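Local atomic coordinates of 1,4-beta-N-Acetylmuramidase M1 (Streptomyces coelicolor, PDB entry 1JFX), a protein that hydrolyses the beta-1,4 linkages between N-acetylmuramic acid and N-acetylglucosamine in bacterial peptidoglycan, with both lysozyme and diacetylmuramidase activity. Residues A[116-121]-A[148-154]; A[160-166]-A[179-185]; A[16-22]-A[190-194]. All blocks are in the same frame, centred on the assembly; numbering follows the deposited sequence.

The chain is the glycoside hydrolase family 25 part of a longer protein and folds as a beta/alpha barrel. Contact 3 spans nearly the whole chain, joining the start of helix 19-24 to the turn before strand 193-194, and the other two fall in series between its segments. Contact 1 packs helix 113-131 against the loop after helix 141-148; contact 2 pairs strands 160-163 and 181-185 in the barrel wall. Contacts 1 and 3 lie on opposite sides of the chain's centre, their own centres about 36 Å apart; contact 2 is about 19 Å from contact 1 and 21 Å from contact 3, centre to centre. Contact 2 alone reaches a predicted active-site residue, D9; the others join peripheral elements.

Contact 1 of 3, residues A[116-121]-A[148-154]; sequences MRTWIN and TGSWNGM
Helix-to-loop packing on the outside of the beta/alpha barrel joins helical residues 116-121 to segment 148-154, at and after the end of helix 141-148. G149 leaves helical geometry with phi +67°, which suits glycine. R117 lies nearest T148 (CA-CA 5.9 Å) and N121 nearest M154 (7.9 Å). An extended R117 (m, t, t) satisfies loop carbonyls: NE and NH2 donate to T148 O at 2.9 and 3.0 Å, NH2 more weakly to G149 O at 3.1 Å. Water 1 accepts weakly from R117 NH2 (2.8 Å) and donates to G149 O (2.7 Å). T148 OG1 bonds to W144 O and accepts W151 N at 3.1 Å, an ST motif. Water 2 links N121 OD1 (3.1 Å) and G153 O (2.8 Å). At the W151 edge, branched I120 places CG2 4.1 Å from W151 CZ3 and 4.0 Å from the CE of flexible M154. Over one face of the flat indole (chi1 t), R117 CD makes a CH-pi contact, 3.5 Å from the five-membered-ring centroid and 5° off its normal.

Contact 2 of 3, residues A[160-166]-A[179-185]; sequences FWVAHWG and WTFWQYS
This is a parallel beta pairing in the wall of the beta/alpha barrel, between strands 160-163 and 181-185, whose connection contains no helix. The short axes approach to 4.5 Å at 11°, with W161 opposite F181, V162 opposite W182 and A163 opposite Q183. F160 O accepts T180 N (2.7 Å) and F181 N (3.2 Å); V162 N donates to F181 O (2.9 Å), Q183 N to V162 O (2.8 Å) and H164 N to Q183 O (3.0 Å). Beyond strand 160-163, W182 NE1 donates to H164 O at 2.9 Å, a side chain joining the ladder, and G166 N, its positive phi suiting glycine, hydrogen-bonds Y184 O at 3.1 Å. On the face bearing W161, F181, A163 and Q183, the W161 indole (chi1 t) receives F181 CB over its face in a CH-pi contact, 3.7 Å from the five-membered-ring centroid, and the F181 ring points its edge at the indole face, a T-shaped (edge-to-face) pair, centroids 5.7 Å apart, planes at 62°. W161 NE1 hydrogen-bonds N200 OD1. On the other face V162 CG1 packs on W179 CB (3.8 Å) and W182 CB (3.9 Å). Extended Q183 (t, t) has an amide that both accepts and donates: OE1 accepts W165 NE1 (2.9 Å) and Y138 OH, while NE2 donates to D9 OD2. This fixes the amide's orientation and ties the strand pair to D9, a predicted active-site residue.

Contact 3 of 3, residues A[16-22]-A[190-194]; sequences SINWSSV and VGGVS
Residues 16-18 run extended into helix 19-24, while V190 to V193 form a type II beta turn closed by V193 N to V190 O at 3.1 Å. The turn lies against the helix start, I17 facing V193 (CA-CA 5.2 Å) and N18 facing G192 (4.4 Å). G191 and G192 occupy the turn's central positions; G192, at phi 95° and psi -16°, must be glycine, since a CB would be jammed against G191 O and would clash with N18 O and S21 CB as well. N18 N donates to G192 O across the segments at 2.9 Å, flanked by a CA-H...O contact from I17 CA to the same oxygen at 3.4 Å. Water 4 donates to G192 O (2.8 Å) and weakly to S16 O (3.4 Å), and water 5 bridges S16 O and S194 N, each at 2.8 Å. N18 is the helix N-cap: with chi1 t, its OD1 accepts S21 N at 3.2 Å and, weakly, S20 N at 3.1 Å, a role the short amide side chain suits. Inward, beta-branched side chains close the gap, V193 CG2 lying 3.9 Å from I17 CG2 and 4.1 Å from V22 CG2; I17 and V22 also touch strand 6-10. On the solvent side backbone groups and water join the turn to the helix start, with S21 CB against G192 CA (3.5 Å); on the inner side the contact is aliphatic.

Contact 1 of 3, residues A[116-121]-A[148-154]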
loop_
_atom_site.group_PDB
_atom_site.type_symbol
_atom_site.label_atom_id
_atom_site.label_comp_id
_atom_site.label_asym_id
_atom_site.label_seq_id
_atom_site.Cartn_x
_atom_site.Cartn_y
_atom_site.Cartn_z
ATOM N N MET A 116 12.242 -15.326 1.694
ATOM C CA MET A 116 11.484 -14.093 1.540
ATOM C C MET A 116 10.403 -14.300 0.493
ATOM O O MET A 116 9.297 -13.786 0.636
ATOM C CB MET A 116 12.398 -12.938 1.125
ATOM C CG MET A 116 11.680 -11.588 1.052
ATOM S SD MET A 116 10.979 -11.062 2.627
ATOM C CE MET A 116 12.486 -10.473 3.464
ATOM N N ARG A 117 10.720 -15.044 -0.564
ATOM C CA ARG A 117 9.722 -15.322 -1.588
ATOM C C ARG A 117 8.569 -16.076 -0.934
ATOM O O ARG A 117 7.403 -15.774 -1.166
ATOM C CB ARG A 117 10.320 -16.170 -2.710
ATOM C CG ARG A 117 11.319 -15.406 -3.542
ATOM C CD ARG A 117 11.922 -16.270 -4.632
ATOM N NE ARG A 117 12.877 -15.502 -5.422
ATOM C CZ ARG A 117 13.376 -15.911 -6.585
ATOM N NH1 ARG A 117 13.015 -17.086 -7.086
ATOM N NH2 ARG A 117 14.210 -15.130 -7.262
ATOM N N THR A 118 8.905 -17.067 -0.112
ATOM C CA THR A 118 7.887 -17.850 0.579
ATOM C C THR A 118 7.047 -16.964 1.488
ATOM O O THR A 118 5.823 -17.088 1.519
ATOM C CB THR A 118 8.538 -18.969 1.414
ATOM O OG1 THR A 118 9.190 -19.885 0.527
ATOM C CG2 THR A 118 7.483 -19.732 2.240
ATOM N N TRP A 119 7.706 -16.071 2.216
ATOM C CA TRP A 119 7.008 -15.174 3.139
ATOM C C TRP A 119 5.968 -14.323 2.398
ATOM O O TRP A 119 4.816 -14.189 2.841
ATOM C CB TRP A 119 8.034 -14.269 3.848
ATOM C CG TRP A 119 7.510 -13.611 5.117
ATOM C CD1 TRP A 119 7.733 -14.024 6.398
ATOM C CD2 TRP A 119 6.664 -12.449 5.210
ATOM N NE1 TRP A 119 7.081 -13.198 7.288
ATOM C CE2 TRP A 119 6.415 -12.224 6.584
ATOM C CE3 TRP A 119 6.090 -11.579 4.265
ATOM C CZ2 TRP A 119 5.614 -11.165 7.036
ATOM C CZ3 TRP A 119 5.292 -10.523 4.716
ATOM C CH2 TRP A 119 5.063 -10.329 6.086
ATOM N N ILE A 120 6.379 -13.740 1.275
ATOM C CA ILE A 120 5.488 -12.898 0.479
ATOM C C ILE A 120 4.363 -13.746 -0.119
ATOM O O ILE A 120 3.203 -13.339 -0.135
ATOM C CB ILE A 120 6.289 -12.182 -0.640
ATOM C CG1 ILE A 120 7.252 -11.169 -0.011
ATOM C CG2 ILE A 120 5.333 -11.496 -1.618
ATOM C CD1 ILE A 120 8.367 -10.696 -0.952
ATOM N N ASN A 121 4.700 -14.938 -0.595
ATOM C CA ASN A 121 3.681 -15.808 -1.171
ATOM C C ASN A 121 2.651 -16.189 -0.101
ATOM O O ASN A 121 1.442 -16.244 -0.368
ATOM C CB ASN A 121 4.322 -17.078 -1.725
ATOM C CG ASN A 121 3.399 -17.819 -2.657
ATOM O OD1 ASN A 121 2.999 -17.288 -3.693
ATOM N ND2 ASN A 121 3.047 -19.044 -2.299
ATOM N N THR A 148 14.413 -10.239 -2.889
ATOM C CA THR A 148 13.721 -11.380 -3.490
ATOM C C THR A 148 14.567 -11.972 -4.602
ATOM O O THR A 148 14.207 -12.979 -5.205
ATOM C CB THR A 148 12.338 -11.010 -4.088
ATOM O OG1 THR A 148 12.494 -10.332 -5.344
ATOM C CG2 THR A 148 11.578 -10.126 -3.131
ATOM N N GLY A 149 15.710 -11.352 -4.872
ATOM C CA GLY A 149 16.539 -11.855 -5.949
ATOM C C GLY A 149 15.870 -11.663 -7.298
ATOM O O GLY A 149 15.843 -12.583 -8.121
ATOM N N SER A 150 15.328 -10.466 -7.518
ATOM C CA SER A 150 14.665 -10.092 -8.765
ATOM C C SER A 150 13.597 -11.110 -9.154
ATOM O O SER A 150 13.534 -11.565 -10.288
ATOM C CB SER A 150 15.699 -9.959 -9.890
ATOM O OG SER A 150 16.697 -9.013 -9.538
ATOM N N TRP A 151 12.728 -11.426 -8.201
ATOM C CA TRP A 151 11.682 -12.425 -8.395
ATOM C C TRP A 151 10.510 -11.995 -9.285
ATOM O O TRP A 151 9.958 -10.904 -9.111
ATOM C CB TRP A 151 11.180 -12.840 -7.005
ATOM C CG TRP A 151 10.225 -14.005 -6.943
ATOM C CD1 TRP A 151 10.284 -15.171 -7.654
ATOM C CD2 TRP A 151 9.130 -14.147 -6.031
ATOM N NE1 TRP A 151 9.291 -16.036 -7.237
ATOM C CE2 TRP A 151 8.572 -15.429 -6.239
ATOM C CE3 TRP A 151 8.571 -13.314 -5.050
ATOM C CZ2 TRP A 151 7.478 -15.895 -5.501
ATOM C CZ3 TRP A 151 7.482 -13.781 -4.314
ATOM C CH2 TRP A 151 6.953 -15.056 -4.546
ATOM N N ASN A 152 10.137 -12.856 -10.244
ATOM C CA ASN A 152 9.008 -12.586 -11.140
ATOM C C ASN A 152 7.730 -13.293 -10.653
ATOM O O ASN A 152 6.673 -13.178 -11.267
ATOM C CB ASN A 152 9.313 -13.075 -12.570
ATOM C CG ASN A 152 8.181 -12.756 -13.559
ATOM O OD1 ASN A 152 7.883 -11.590 -13.826
ATOM N ND2 ASN A 152 7.550 -13.797 -14.103
ATOM N N GLY A 153 7.834 -13.997 -9.531
ATOM C CA GLY A 153 6.717 -14.768 -9.015
ATOM C C GLY A 153 5.422 -14.092 -8.618
ATOM O O GLY A 153 4.393 -14.764 -8.456
ATOM N N MET A 154 5.450 -12.779 -8.443
ATOM C CA MET A 154 4.232 -12.074 -8.068
ATOM C C MET A 154 3.680 -11.274 -9.227
ATOM O O MET A 154 2.697 -10.567 -9.063
ATOM C CB MET A 154 4.489 -11.130 -6.884
ATOM C CG MET A 154 5.001 -11.825 -5.643
ATOM S SD MET A 154 3.885 -13.123 -5.051
ATOM C CE MET A 154 2.523 -12.144 -4.383
HETATM O O HOH W 1 14.868 -14.433 -9.850
HETATM O O HOH W 2 4.064 -16.794 -6.562
#

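Contact 2 of 3, residues A[160-166]-A[179-185]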
loop_
_atom_site.group_PDB
_atom_site.type_symbol
_atom_site.label_atom_id
_atom_site.label_comp_id
_atom_site.label_asym_id
_atom_site.label_seq_id
_atom_site.Cartn_x
_atom_site.Cartn_y
_atom_site.Cartn_z
ATOM N N PHE A 160 1.393 -3.689 -8.422
ATOM C CA PHE A 160 2.617 -3.095 -7.891
ATOM C C PHE A 160 2.495 -1.609 -7.567
ATOM O O PHE A 160 2.100 -0.810 -8.414
ATOM C CB PHE A 160 3.732 -3.343 -8.936
ATOM C CG PHE A 160 5.091 -2.791 -8.574
ATOM C CD1 PHE A 160 5.655 -3.018 -7.321
ATOM C CD2 PHE A 160 5.845 -2.118 -9.535
ATOM C CE1 PHE A 160 6.957 -2.584 -7.037
ATOM C CE2 PHE A 160 7.152 -1.681 -9.262
ATOM C CZ PHE A 160 7.706 -1.916 -8.014
ATOM N N TRP A 161 2.812 -1.248 -6.325
ATOM C CA TRP A 161 2.806 0.153 -5.903
ATOM C C TRP A 161 4.284 0.480 -5.675
ATOM O O TRP A 161 4.888 0.076 -4.681
ATOM C CB TRP A 161 1.993 0.321 -4.621
ATOM C CG TRP A 161 1.998 1.715 -4.061
ATOM C CD1 TRP A 161 2.537 2.840 -4.622
ATOM C CD2 TRP A 161 1.447 2.114 -2.806
ATOM N NE1 TRP A 161 2.355 3.921 -3.784
ATOM C CE2 TRP A 161 1.689 3.498 -2.659
ATOM C CE3 TRP A 161 0.774 1.426 -1.783
ATOM C CZ2 TRP A 161 1.282 4.212 -1.526
ATOM C CZ3 TRP A 161 0.370 2.129 -0.656
ATOM C CH2 TRP A 161 0.625 3.511 -0.533
ATOM N N VAL A 162 4.865 1.204 -6.622
ATOM C CA VAL A 162 6.284 1.522 -6.571
ATOM C C VAL A 162 6.598 2.839 -5.898
ATOM O O VAL A 162 5.965 3.852 -6.176
ATOM C CB VAL A 162 6.886 1.514 -8.005
ATOM C CG1 VAL A 162 6.117 2.454 -8.915
ATOM C CG2 VAL A 162 8.372 1.878 -7.957
ATOM N N ALA A 163 7.577 2.808 -4.999
ATOM C CA ALA A 163 8.012 4.026 -4.327
ATOM C C ALA A 163 9.269 4.481 -5.060
ATOM O O ALA A 163 10.272 3.780 -5.047
ATOM C CB ALA A 163 8.336 3.745 -2.854
ATOM N N HIS A 164 9.201 5.630 -5.723
ATOM C CA HIS A 164 10.361 6.163 -6.438
ATOM C C HIS A 164 10.160 7.663 -6.512
ATOM O O HIS A 164 9.464 8.194 -7.395
ATOM C CB HIS A 164 10.476 5.551 -7.836
ATOM C CG HIS A 164 11.817 5.764 -8.452
ATOM N ND1 HIS A 164 12.216 5.150 -9.623
ATOM C CD2 HIS A 164 12.867 6.508 -8.036
ATOM C CE1 HIS A 164 13.460 5.508 -9.897
ATOM N NE2 HIS A 164 13.878 6.331 -8.950
ATOM N N TRP A 165 10.765 8.344 -5.548
ATOM C CA TRP A 165 10.600 9.782 -5.444
ATOM C C TRP A 165 11.481 10.610 -6.357
ATOM O O TRP A 165 12.594 10.214 -6.702
ATOM C CB TRP A 165 10.859 10.243 -4.002
ATOM C CG TRP A 165 10.173 9.427 -2.937
ATOM C CD1 TRP A 165 8.947 8.816 -3.020
ATOM C CD2 TRP A 165 10.644 9.189 -1.604
ATOM N NE1 TRP A 165 8.631 8.222 -1.825
ATOM C CE2 TRP A 165 9.652 8.434 -0.938
ATOM C CE3 TRP A 165 11.810 9.543 -0.906
ATOM C CZ2 TRP A 165 9.786 8.026 0.396
ATOM C CZ3 TRP A 165 11.942 9.138 0.420
ATOM C CH2 TRP A 165 10.934 8.388 1.053
ATOM N N GLY A 166 10.957 11.770 -6.731
ATOM C CA GLY A 166 11.702 12.723 -7.534
ATOM C C GLY A 166 12.086 12.416 -8.964
ATOM O O GLY A 166 12.995 13.056 -9.491
ATOM N N TRP A 179 3.365 -0.714 -13.306
ATOM C CA TRP A 179 3.052 -0.249 -11.963
ATOM C C TRP A 179 1.579 0.132 -11.946
ATOM O O TRP A 179 1.028 0.558 -12.962
ATOM C CB TRP A 179 3.908 0.966 -11.567
ATOM C CG TRP A 179 3.812 2.134 -12.498
ATOM C CD1 TRP A 179 4.551 2.343 -13.623
ATOM C CD2 TRP A 179 2.955 3.279 -12.358
ATOM N NE1 TRP A 179 4.216 3.548 -14.193
ATOM C CE2 TRP A 179 3.239 4.146 -13.438
ATOM C CE3 TRP A 179 1.978 3.656 -11.420
ATOM C CZ2 TRP A 179 2.588 5.367 -13.611
ATOM C CZ3 TRP A 179 1.330 4.872 -11.593
ATOM C CH2 TRP A 179 1.635 5.711 -12.677
ATOM N N THR A 180 0.944 -0.041 -10.784
ATOM C CA THR A 180 -0.463 0.303 -10.598
ATOM C C THR A 180 -0.548 1.627 -9.826
ATOM O O THR A 180 -1.325 2.507 -10.187
ATOM C CB THR A 180 -1.196 -0.834 -9.857
ATOM O OG1 THR A 180 -1.213 -1.995 -10.702
ATOM C CG2 THR A 180 -2.642 -0.436 -9.531
ATOM N N PHE A 181 0.250 1.759 -8.771
ATOM C CA PHE A 181 0.324 3.013 -8.008
ATOM C C PHE A 181 1.793 3.397 -7.986
ATOM O O PHE A 181 2.671 2.531 -8.069
ATOM C CB PHE A 181 -0.159 2.837 -6.564
ATOM C CG PHE A 181 -1.633 2.593 -6.445
ATOM C CD1 PHE A 181 -2.533 3.651 -6.548
ATOM C CD2 PHE A 181 -2.117 1.319 -6.211
ATOM C CE1 PHE A 181 -3.895 3.439 -6.415
ATOM C CE2 PHE A 181 -3.490 1.094 -6.073
ATOM C CZ PHE A 181 -4.376 2.146 -6.174
ATOM N N TRP A 182 2.067 4.694 -7.869
ATOM C CA TRP A 182 3.444 5.158 -7.817
ATOM C C TRP A 182 3.555 6.308 -6.821
ATOM O O TRP A 182 2.904 7.342 -6.971
ATOM C CB TRP A 182 3.897 5.592 -9.219
ATOM C CG TRP A 182 5.149 6.428 -9.286
ATOM C CD1 TRP A 182 6.243 6.375 -8.459
ATOM C CD2 TRP A 182 5.420 7.452 -10.250
ATOM N NE1 TRP A 182 7.178 7.314 -8.861
ATOM C CE2 TRP A 182 6.693 7.984 -9.955
ATOM C CE3 TRP A 182 4.703 7.973 -11.336
ATOM C CZ2 TRP A 182 7.264 9.017 -10.707
ATOM C CZ3 TRP A 182 5.270 8.996 -12.084
ATOM C CH2 TRP A 182 6.539 9.508 -11.760
ATOM N N GLN A 183 4.358 6.098 -5.779
ATOM C CA GLN A 183 4.582 7.136 -4.771
ATOM C C GLN A 183 5.763 7.939 -5.313
ATOM O O GLN A 183 6.895 7.450 -5.316
ATOM C CB GLN A 183 4.948 6.502 -3.434
ATOM C CG GLN A 183 4.930 7.474 -2.257
ATOM C CD GLN A 183 5.396 6.776 -1.009
ATOM O OE1 GLN A 183 6.573 6.419 -0.900
ATOM N NE2 GLN A 183 4.475 6.534 -0.071
ATOM N N TYR A 184 5.497 9.168 -5.750
ATOM C CA TYR A 184 6.531 10.000 -6.369
ATOM C C TYR A 184 7.084 11.118 -5.512
ATOM O O TYR A 184 8.013 11.824 -5.923
ATOM C CB TYR A 184 6.004 10.567 -7.697
ATOM C CG TYR A 184 4.790 11.461 -7.564
ATOM C CD1 TYR A 184 4.935 12.815 -7.290
ATOM C CD2 TYR A 184 3.493 10.945 -7.704
ATOM C CE1 TYR A 184 3.832 13.642 -7.156
ATOM C CE2 TYR A 184 2.368 11.775 -7.570
ATOM C CZ TYR A 184 2.559 13.125 -7.296
ATOM O OH TYR A 184 1.503 13.983 -7.179
ATOM N N SER A 185 6.513 11.289 -4.328
ATOM C CA SER A 185 6.995 12.307 -3.406
ATOM C C SER A 185 6.596 11.983 -1.983
ATOM O O SER A 185 5.532 11.410 -1.753
ATOM C CB SER A 185 6.424 13.677 -3.757
ATOM O OG SER A 185 6.874 14.656 -2.826
HETATM O O HOH W 3 1.140 -3.344 -11.265
#

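Contact 3 of 3, residues A[16-22]-A[190-194]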
loop_
_atom_site.group_PDB
_atom_site.type_symbol
_atom_site.label_atom_id
_atom_site.label_comp_id
_atom_site.label_asym_id
_atom_site.label_seq_id
_atom_site.Cartn_x
_atom_site.Cartn_y
_atom_site.Cartn_z
ATOM N N SER A 16 -3.763 14.992 12.644
ATOM C CA SER A 16 -5.189 15.178 12.372
ATOM C C SER A 16 -5.384 15.641 10.937
ATOM O O SER A 16 -4.845 16.664 10.530
ATOM C CB SER A 16 -5.772 16.225 13.325
ATOM O OG SER A 16 -7.146 16.419 13.055
ATOM N N ILE A 17 -6.173 14.890 10.178
ATOM C CA ILE A 17 -6.418 15.197 8.770
ATOM C C ILE A 17 -7.862 15.585 8.485
ATOM O O ILE A 17 -8.793 14.946 8.981
ATOM C CB ILE A 17 -6.091 13.966 7.899
ATOM C CG1 ILE A 17 -4.615 13.595 8.061
ATOM C CG2 ILE A 17 -6.436 14.250 6.417
ATOM C CD1 ILE A 17 -4.238 12.274 7.333
ATOM N N ASN A 18 -8.050 16.644 7.701
ATOM C CA ASN A 18 -9.396 17.048 7.312
ATOM C C ASN A 18 -9.602 16.421 5.935
ATOM O O ASN A 18 -9.142 16.958 4.916
ATOM C CB ASN A 18 -9.524 18.568 7.209
ATOM C CG ASN A 18 -10.941 18.994 6.894
ATOM O OD1 ASN A 18 -11.651 18.300 6.179
ATOM N ND2 ASN A 18 -11.356 20.136 7.425
ATOM N N TRP A 19 -10.276 15.275 5.903
ATOM C CA TRP A 19 -10.479 14.578 4.643
ATOM C C TRP A 19 -11.375 15.266 3.629
ATOM O O TRP A 19 -11.235 15.028 2.426
ATOM C CB TRP A 19 -10.941 13.139 4.912
ATOM C CG TRP A 19 -9.847 12.318 5.543
ATOM C CD1 TRP A 19 -9.608 12.141 6.875
ATOM C CD2 TRP A 19 -8.812 11.607 4.852
ATOM N NE1 TRP A 19 -8.479 11.360 7.060
ATOM C CE2 TRP A 19 -7.978 11.019 5.832
ATOM C CE3 TRP A 19 -8.506 11.411 3.493
ATOM C CZ2 TRP A 19 -6.861 10.249 5.499
ATOM C CZ3 TRP A 19 -7.392 10.645 3.160
ATOM C CH2 TRP A 19 -6.582 10.071 4.160
ATOM N N SER A 20 -12.284 16.130 4.073
ATOM C CA SER A 20 -13.105 16.827 3.094
ATOM C C SER A 20 -12.174 17.758 2.314
ATOM O O SER A 20 -12.373 18.002 1.123
ATOM C CB SER A 20 -14.246 17.613 3.767
ATOM O OG SER A 20 -13.778 18.673 4.584
ATOM N N SER A 21 -11.142 18.269 2.982
ATOM C CA SER A 21 -10.191 19.136 2.299
ATOM C C SER A 21 -9.311 18.357 1.343
ATOM O O SER A 21 -8.923 18.878 0.287
ATOM C CB SER A 21 -9.329 19.885 3.308
ATOM O OG SER A 21 -10.145 20.802 4.007
ATOM N N VAL A 22 -8.991 17.119 1.705
ATOM C CA VAL A 22 -8.158 16.273 0.841
ATOM C C VAL A 22 -8.937 16.008 -0.450
ATOM O O VAL A 22 -8.390 16.061 -1.554
ATOM C CB VAL A 22 -7.816 14.929 1.540
ATOM C CG1 VAL A 22 -7.153 13.965 0.549
ATOM C CG2 VAL A 22 -6.886 15.186 2.716
ATOM N N VAL A 190 -0.981 19.008 0.533
ATOM C CA VAL A 190 -2.367 18.763 0.164
ATOM C C VAL A 190 -3.237 19.405 1.230
ATOM O O VAL A 190 -2.953 19.307 2.428
ATOM C CB VAL A 190 -2.706 17.248 0.058
ATOM C CG1 VAL A 190 -2.715 16.602 1.443
ATOM C CG2 VAL A 190 -4.061 17.067 -0.613
ATOM N N GLY A 191 -4.273 20.099 0.787
ATOM C CA GLY A 191 -5.180 20.725 1.729
ATOM C C GLY A 191 -5.712 19.676 2.698
ATOM O O GLY A 191 -6.022 18.546 2.295
ATOM N N GLY A 192 -5.804 20.039 3.973
ATOM C CA GLY A 192 -6.310 19.106 4.969
ATOM C C GLY A 192 -5.232 18.342 5.708
ATOM O O GLY A 192 -5.498 17.747 6.739
ATOM N N VAL A 193 -4.017 18.338 5.165
ATOM C CA VAL A 193 -2.905 17.674 5.832
ATOM C C VAL A 193 -1.851 18.723 6.139
ATOM O O VAL A 193 -1.445 19.487 5.256
ATOM C CB VAL A 193 -2.248 16.599 4.955
ATOM C CG1 VAL A 193 -1.059 15.999 5.680
ATOM C CG2 VAL A 193 -3.259 15.513 4.618
ATOM N N SER A 194 -1.417 18.774 7.389
ATOM C CA SER A 194 -0.384 19.731 7.761
ATOM C C SER A 194 0.988 19.087 7.608
ATOM O O SER A 194 1.248 18.026 8.179
ATOM C CB SER A 194 -0.575 20.208 9.204
ATOM O OG SER A 194 -1.736 21.008 9.329
HETATM O O HOH W 4 -6.171 19.317 8.924
HETATM O O HOH W 5 -2.406 16.970 9.264
#